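Local coordinates for protein polyhedrin (Simulium ubiquitum cypovirus, PDB 5A9A) that forms the crystalline matrix of the viral occlusion bodies (polyhedra), which probably embeds and protects cypovirus particles outside the insect host, at residues 110-123 with 139-151. Residues are numbered along the deposited sequence; the frame is centred on the assembly and turned at random.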
loop_
_atom_site.group_PDB
_atom_site.type_symbol
_atom_site.label_atom_id
_atom_site.label_comp_id
_atom_site.label_asym_id
_atom_site.label_seq_id
_atom_site.Cartn_x
_atom_site.Cartn_y
_atom_site.Cartn_z
ATOM N N ALA A 110 19.467 1.446 -8.081
ATOM C CA ALA A 110 19.072 2.340 -6.997
ATOM C C ALA A 110 19.802 3.669 -7.128
ATOM O O ALA A 110 21.028 3.708 -7.210
ATOM C CB ALA A 110 19.366 1.701 -5.652
ATOM N N ASN A 111 19.043 4.761 -7.140
ATOM C CA ASN A 111 19.613 6.071 -7.430
ATOM C C ASN A 111 19.136 7.158 -6.479
ATOM O O ASN A 111 17.954 7.225 -6.137
ATOM C CB ASN A 111 19.273 6.477 -8.861
ATOM C CG ASN A 111 19.620 5.401 -9.864
ATOM O OD1 ASN A 111 20.687 5.427 -10.475
ATOM N ND2 ASN A 111 18.717 4.438 -10.037
ATOM N N GLY A 112 20.067 8.010 -6.062
ATOM C CA GLY A 112 19.747 9.143 -5.218
ATOM C C GLY A 112 20.566 9.185 -3.943
ATOM O O GLY A 112 21.508 8.411 -3.755
ATOM N N ASN A 113 20.190 10.107 -3.064
ATOM C CA ASN A 113 20.859 10.299 -1.788
ATOM C C ASN A 113 20.443 9.209 -0.805
ATOM O O ASN A 113 19.640 9.446 0.099
ATOM C CB ASN A 113 20.494 11.679 -1.242
ATOM C CG ASN A 113 21.231 12.021 0.027
ATOM O OD1 ASN A 113 22.342 11.543 0.266
ATOM N ND2 ASN A 113 20.620 12.865 0.852
ATOM N N ILE A 114 21.000 8.015 -0.993
ATOM C CA ILE A 114 20.575 6.830 -0.256
ATOM C C ILE A 114 21.592 6.416 0.807
ATOM O O ILE A 114 22.800 6.410 0.561
ATOM C CB ILE A 114 20.348 5.653 -1.230
ATOM C CG1 ILE A 114 19.160 5.963 -2.144
ATOM C CG2 ILE A 114 20.119 4.354 -0.468
ATOM C CD1 ILE A 114 19.041 5.046 -3.343
ATOM N N CYS A 115 21.093 6.075 1.993
ATOM C CA CYS A 115 21.944 5.577 3.067
ATOM C C CYS A 115 22.292 4.121 2.785
ATOM O O CYS A 115 21.593 3.207 3.226
ATOM C CB CYS A 115 21.236 5.692 4.417
ATOM S SG CYS A 115 22.258 5.203 5.829
ATOM N N TRP A 116 23.379 3.916 2.050
ATOM C CA TRP A 116 23.734 2.594 1.556
ATOM C C TRP A 116 23.951 1.603 2.691
ATOM O O TRP A 116 23.685 0.412 2.542
ATOM C CB TRP A 116 24.975 2.697 0.668
ATOM C CG TRP A 116 24.728 3.561 -0.523
ATOM C CD1 TRP A 116 25.250 4.798 -0.768
ATOM C CD2 TRP A 116 23.864 3.261 -1.623
ATOM N NE1 TRP A 116 24.769 5.283 -1.961
ATOM C CE2 TRP A 116 23.914 4.358 -2.505
ATOM C CE3 TRP A 116 23.053 2.168 -1.949
ATOM C CZ2 TRP A 116 23.192 4.392 -3.700
ATOM C CZ3 TRP A 116 22.328 2.205 -3.129
ATOM C CH2 TRP A 116 22.406 3.309 -3.994
ATOM N N GLU A 117 24.424 2.105 3.826
ATOM C CA GLU A 117 24.603 1.286 5.018
ATOM C C GLU A 117 23.295 0.631 5.468
ATOM O O GLU A 117 23.298 -0.477 6.006
ATOM C CB GLU A 117 25.174 2.146 6.148
ATOM C CG GLU A 117 24.833 1.668 7.546
ATOM C CD GLU A 117 25.371 2.598 8.618
ATOM O OE1 GLU A 117 25.826 3.709 8.272
ATOM O OE2 GLU A 117 25.333 2.220 9.808
ATOM N N ASN A 118 22.177 1.316 5.245
ATOM C CA ASN A 118 20.882 0.842 5.727
ATOM C C ASN A 118 20.024 0.194 4.645
ATOM O O ASN A 118 18.883 -0.198 4.899
ATOM C CB ASN A 118 20.112 1.991 6.382
ATOM C CG ASN A 118 20.587 2.278 7.793
ATOM O OD1 ASN A 118 21.592 1.729 8.243
ATOM N ND2 ASN A 118 19.866 3.140 8.498
ATOM N N VAL A 119 20.571 0.087 3.440
ATOM C CA VAL A 119 19.879 -0.589 2.351
ATOM C C VAL A 119 19.745 -2.083 2.642
ATOM O O VAL A 119 20.682 -2.724 3.127
ATOM C CB VAL A 119 20.622 -0.392 1.010
ATOM C CG1 VAL A 119 20.132 -1.389 -0.035
ATOM C CG2 VAL A 119 20.451 1.035 0.516
ATOM N N ARG A 120 18.568 -2.626 2.354
ATOM C CA ARG A 120 18.331 -4.058 2.466
ATOM C C ARG A 120 17.616 -4.546 1.214
ATOM O O ARG A 120 16.580 -4.003 0.837
ATOM C CB ARG A 120 17.467 -4.382 3.687
ATOM C CG ARG A 120 18.023 -3.905 5.024
ATOM C CD ARG A 120 19.269 -4.668 5.442
ATOM N NE ARG A 120 19.686 -4.309 6.796
ATOM C CZ ARG A 120 20.571 -3.358 7.087
ATOM N NH1 ARG A 120 21.157 -2.665 6.119
ATOM N NH2 ARG A 120 20.878 -3.105 8.353
ATOM N N VAL A 121 18.181 -5.560 0.570
ATOM C CA VAL A 121 17.517 -6.244 -0.533
ATOM C C VAL A 121 17.585 -7.735 -0.257
ATOM O O VAL A 121 18.668 -8.312 -0.172
ATOM C CB VAL A 121 18.176 -5.944 -1.889
ATOM C CG1 VAL A 121 17.508 -6.757 -2.993
ATOM C CG2 VAL A 121 18.106 -4.456 -2.204
ATOM N N GLU A 122 16.425 -8.362 -0.111
ATOM C CA GLU A 122 16.388 -9.750 0.319
ATOM C C GLU A 122 15.553 -10.618 -0.611
ATOM O O GLU A 122 14.403 -10.303 -0.916
ATOM C CB GLU A 122 15.849 -9.837 1.748
ATOM C CG GLU A 122 16.047 -11.197 2.399
ATOM C CD GLU A 122 15.949 -11.136 3.914
ATOM O OE1 GLU A 122 14.837 -10.892 4.431
ATOM O OE2 GLU A 122 16.985 -11.331 4.587
ATOM N N VAL A 123 16.154 -11.709 -1.069
ATOM C CA VAL A 123 15.437 -12.705 -1.847
ATOM C C VAL A 123 14.774 -13.664 -0.871
ATOM O O VAL A 123 15.442 -14.457 -0.207
ATOM C CB VAL A 123 16.382 -13.473 -2.784
ATOM C CG1 VAL A 123 15.600 -14.465 -3.631
ATOM C CG2 VAL A 123 17.147 -12.501 -3.668
ATOM N N ALA A 139 12.739 -9.342 10.329
ATOM C CA ALA A 139 12.630 -8.298 9.319
ATOM C C ALA A 139 13.614 -8.583 8.193
ATOM O O ALA A 139 13.250 -8.578 7.015
ATOM C CB ALA A 139 12.911 -6.934 9.933
ATOM N N TRP A 140 14.865 -8.837 8.568
ATOM C CA TRP A 140 15.905 -9.173 7.603
ATOM C C TRP A 140 16.768 -10.307 8.147
ATOM O O TRP A 140 16.901 -10.466 9.360
ATOM C CB TRP A 140 16.766 -7.944 7.308
ATOM C CG TRP A 140 15.957 -6.741 6.945
ATOM C CD1 TRP A 140 15.661 -5.677 7.749
ATOM C CD2 TRP A 140 15.329 -6.480 5.684
ATOM N NE1 TRP A 140 14.889 -4.767 7.064
ATOM C CE2 TRP A 140 14.669 -5.237 5.794
ATOM C CE3 TRP A 140 15.256 -7.177 4.473
ATOM C CZ2 TRP A 140 13.944 -4.679 4.740
ATOM C CZ3 TRP A 140 14.538 -6.621 3.425
ATOM C CH2 TRP A 140 13.892 -5.382 3.566
ATOM N N GLY A 141 17.355 -11.089 7.246
ATOM C CA GLY A 141 18.119 -12.262 7.638
ATOM C C GLY A 141 19.587 -12.185 7.259
ATOM O O GLY A 141 20.045 -11.184 6.705
ATOM N N PRO A 142 20.336 -13.259 7.551
ATOM C CA PRO A 142 21.783 -13.332 7.315
ATOM C C PRO A 142 22.169 -13.441 5.836
ATOM O O PRO A 142 23.349 -13.297 5.513
ATOM C CB PRO A 142 22.198 -14.600 8.070
ATOM C CG PRO A 142 20.966 -15.426 8.146
ATOM C CD PRO A 142 19.816 -14.469 8.210
ATOM N N ARG A 143 21.199 -13.688 4.960
ATOM C CA ARG A 143 21.467 -13.803 3.528
ATOM C C ARG A 143 21.031 -12.544 2.782
ATOM O O ARG A 143 21.012 -12.511 1.551
ATOM C CB ARG A 143 20.752 -15.025 2.952
ATOM C CG ARG A 143 21.231 -16.342 3.538
ATOM C CD ARG A 143 20.241 -17.471 3.288
ATOM N NE ARG A 143 20.624 -18.307 2.152
ATOM C CZ ARG A 143 20.078 -18.237 0.940
ATOM N NH1 ARG A 143 19.108 -17.366 0.680
ATOM N NH2 ARG A 143 20.501 -19.049 -0.021
ATOM N N CYS A 144 20.679 -11.512 3.538
ATOM C CA CYS A 144 20.239 -10.245 2.971
ATOM C C CYS A 144 21.362 -9.547 2.207
ATOM O O CYS A 144 22.507 -9.539 2.653
ATOM C CB CYS A 144 19.747 -9.335 4.101
ATOM S SG CYS A 144 18.845 -7.886 3.558
ATOM N N TYR A 145 21.032 -8.967 1.054
ATOM C CA TYR A 145 21.976 -8.121 0.325
ATOM C C TYR A 145 22.074 -6.761 1.009
ATOM O O TYR A 145 21.071 -6.230 1.486
ATOM C CB TYR A 145 21.527 -7.911 -1.125
ATOM C CG TYR A 145 21.669 -9.115 -2.029
ATOM C CD1 TYR A 145 20.710 -10.121 -2.040
ATOM C CD2 TYR A 145 22.749 -9.232 -2.899
ATOM C CE1 TYR A 145 20.834 -11.220 -2.879
ATOM C CE2 TYR A 145 22.881 -10.324 -3.738
ATOM C CZ TYR A 145 21.920 -11.312 -3.727
ATOM O OH TYR A 145 22.044 -12.397 -4.565
ATOM N N LYS A 146 23.279 -6.197 1.043
ATOM C CA LYS A 146 23.492 -4.883 1.643
ATOM C C LYS A 146 23.974 -3.884 0.590
ATOM O O LYS A 146 24.333 -4.264 -0.523
ATOM C CB LYS A 146 24.510 -4.974 2.786
ATOM C CG LYS A 146 24.222 -6.082 3.797
ATOM C CD LYS A 146 22.996 -5.777 4.652
ATOM C CE LYS A 146 22.543 -7.009 5.428
ATOM N NZ LYS A 146 23.603 -7.553 6.327
ATOM N N GLY A 147 23.982 -2.606 0.958
ATOM C CA GLY A 147 24.363 -1.541 0.048
ATOM C C GLY A 147 25.736 -1.709 -0.576
ATOM O O GLY A 147 25.938 -1.377 -1.747
ATOM N N SER A 148 26.684 -2.224 0.199
ATOM C CA SER A 148 28.061 -2.357 -0.266
ATOM C C SER A 148 28.204 -3.512 -1.248
ATOM O O SER A 148 29.270 -3.714 -1.829
ATOM C CB SER A 148 29.006 -2.563 0.917
ATOM O OG SER A 148 28.674 -3.738 1.638
ATOM N N GLN A 149 27.125 -4.263 -1.433
ATOM C CA GLN A 149 27.133 -5.404 -2.337
ATOM C C GLN A 149 26.592 -5.001 -3.703
ATOM O O GLN A 149 26.681 -5.761 -4.667
ATOM C CB GLN A 149 26.296 -6.539 -1.755
ATOM C CG GLN A 149 26.881 -7.915 -1.997
ATOM C CD GLN A 149 26.085 -9.011 -1.328
ATOM O OE1 GLN A 149 25.594 -8.844 -0.214
ATOM N NE2 GLN A 149 25.949 -10.141 -2.008
ATOM N N MET A 150 26.025 -3.801 -3.776
ATOM C CA MET A 150 25.562 -3.253 -5.039
ATOM C C MET A 150 26.736 -2.581 -5.733
ATOM O O MET A 150 27.475 -1.812 -5.118
ATOM C CB MET A 150 24.438 -2.245 -4.806
ATOM C CG MET A 150 23.303 -2.782 -3.946
ATOM S SD MET A 150 21.874 -1.683 -3.897
ATOM C CE MET A 150 21.396 -1.664 -5.627
ATOM N N MET A 151 26.908 -2.880 -7.015
ATOM C CA MET A 151 28.040 -2.360 -7.770
ATOM C C MET A 151 27.916 -0.852 -7.956
ATOM O O MET A 151 26.914 -0.352 -8.469
ATOM C CB MET A 151 28.141 -3.076 -9.116
ATOM C CG MET A 151 28.302 -4.586 -8.974
ATOM S SD MET A 151 28.241 -5.484 -10.533
ATOM C CE MET A 151 26.473 -5.524 -10.831
HETATM O O HOH W 1 23.270 -2.140 3.548
HETATM O O HOH W 2 18.339 -13.841 4.781
HETATM O O HOH W 3 18.712 -12.464 -0.311
#
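An antiparallel pairing at the edge of the four-stranded sheet joins strand 120-124 to the short strand 145-146. Val-121 and Tyr-145 form the hydrogen-bonded pair. Val-121 N donates to Tyr-145 O over 3.1 Å, and Tyr-145 N returns a bond of 2.7 Å to Val-121 O. Their side chains leave on the same face of the sheet, where Val-121 packs on Phe-175 of the neighbouring strand and Tyr-145 on Leu-160 of the six-stranded sheet. The Tyr-145 ring presents its edge to Val-121 O, and its CE1 touches Val-123 CG2.

Arg-120 lies on the other face. Its CB sits over the centre of the Trp-140 six-membered ring, 3.4 Å from the centroid, a CH-pi contact. A bend at chi2 (-69°) turns the rest of the chain past Cys-144 SG and Lys-146 CD. At its end, NH1 bonds both Glu-117 O and Val-119 O, each close to the guanidinium plane, which should limit the group's rotation. Trp-140 NE1 hydrogen-bonds Asn-197 OD1 of a second subunit, so this face adjoins a subunit interface.

Before strand 145-146, residues 141-144 make a type I beta turn. Glu-122 reaches it with CG anti to its own N (chi1 -168°). Its OE2 takes the Gly-141 N-H on the syn lone pair, at 2.7 Å. Water 2 links OE2 to Arg-143 N, while OE1 bonds Asn-130.

Past the strand, the 3-10 segment 147-149 meets the loop before strand 120-124. Water 1 accepts from Gly-147 N and lies near Trp-116 O and Val-119 O, and Gly-147 CA makes a C-H...O contact of 3.2 Å with Trp-116 O. Met-150 SD lies 4.0 Å from Trp-116 CZ3, an oblique Met-aromatic contact, and its CE reaches Ala-110 CB.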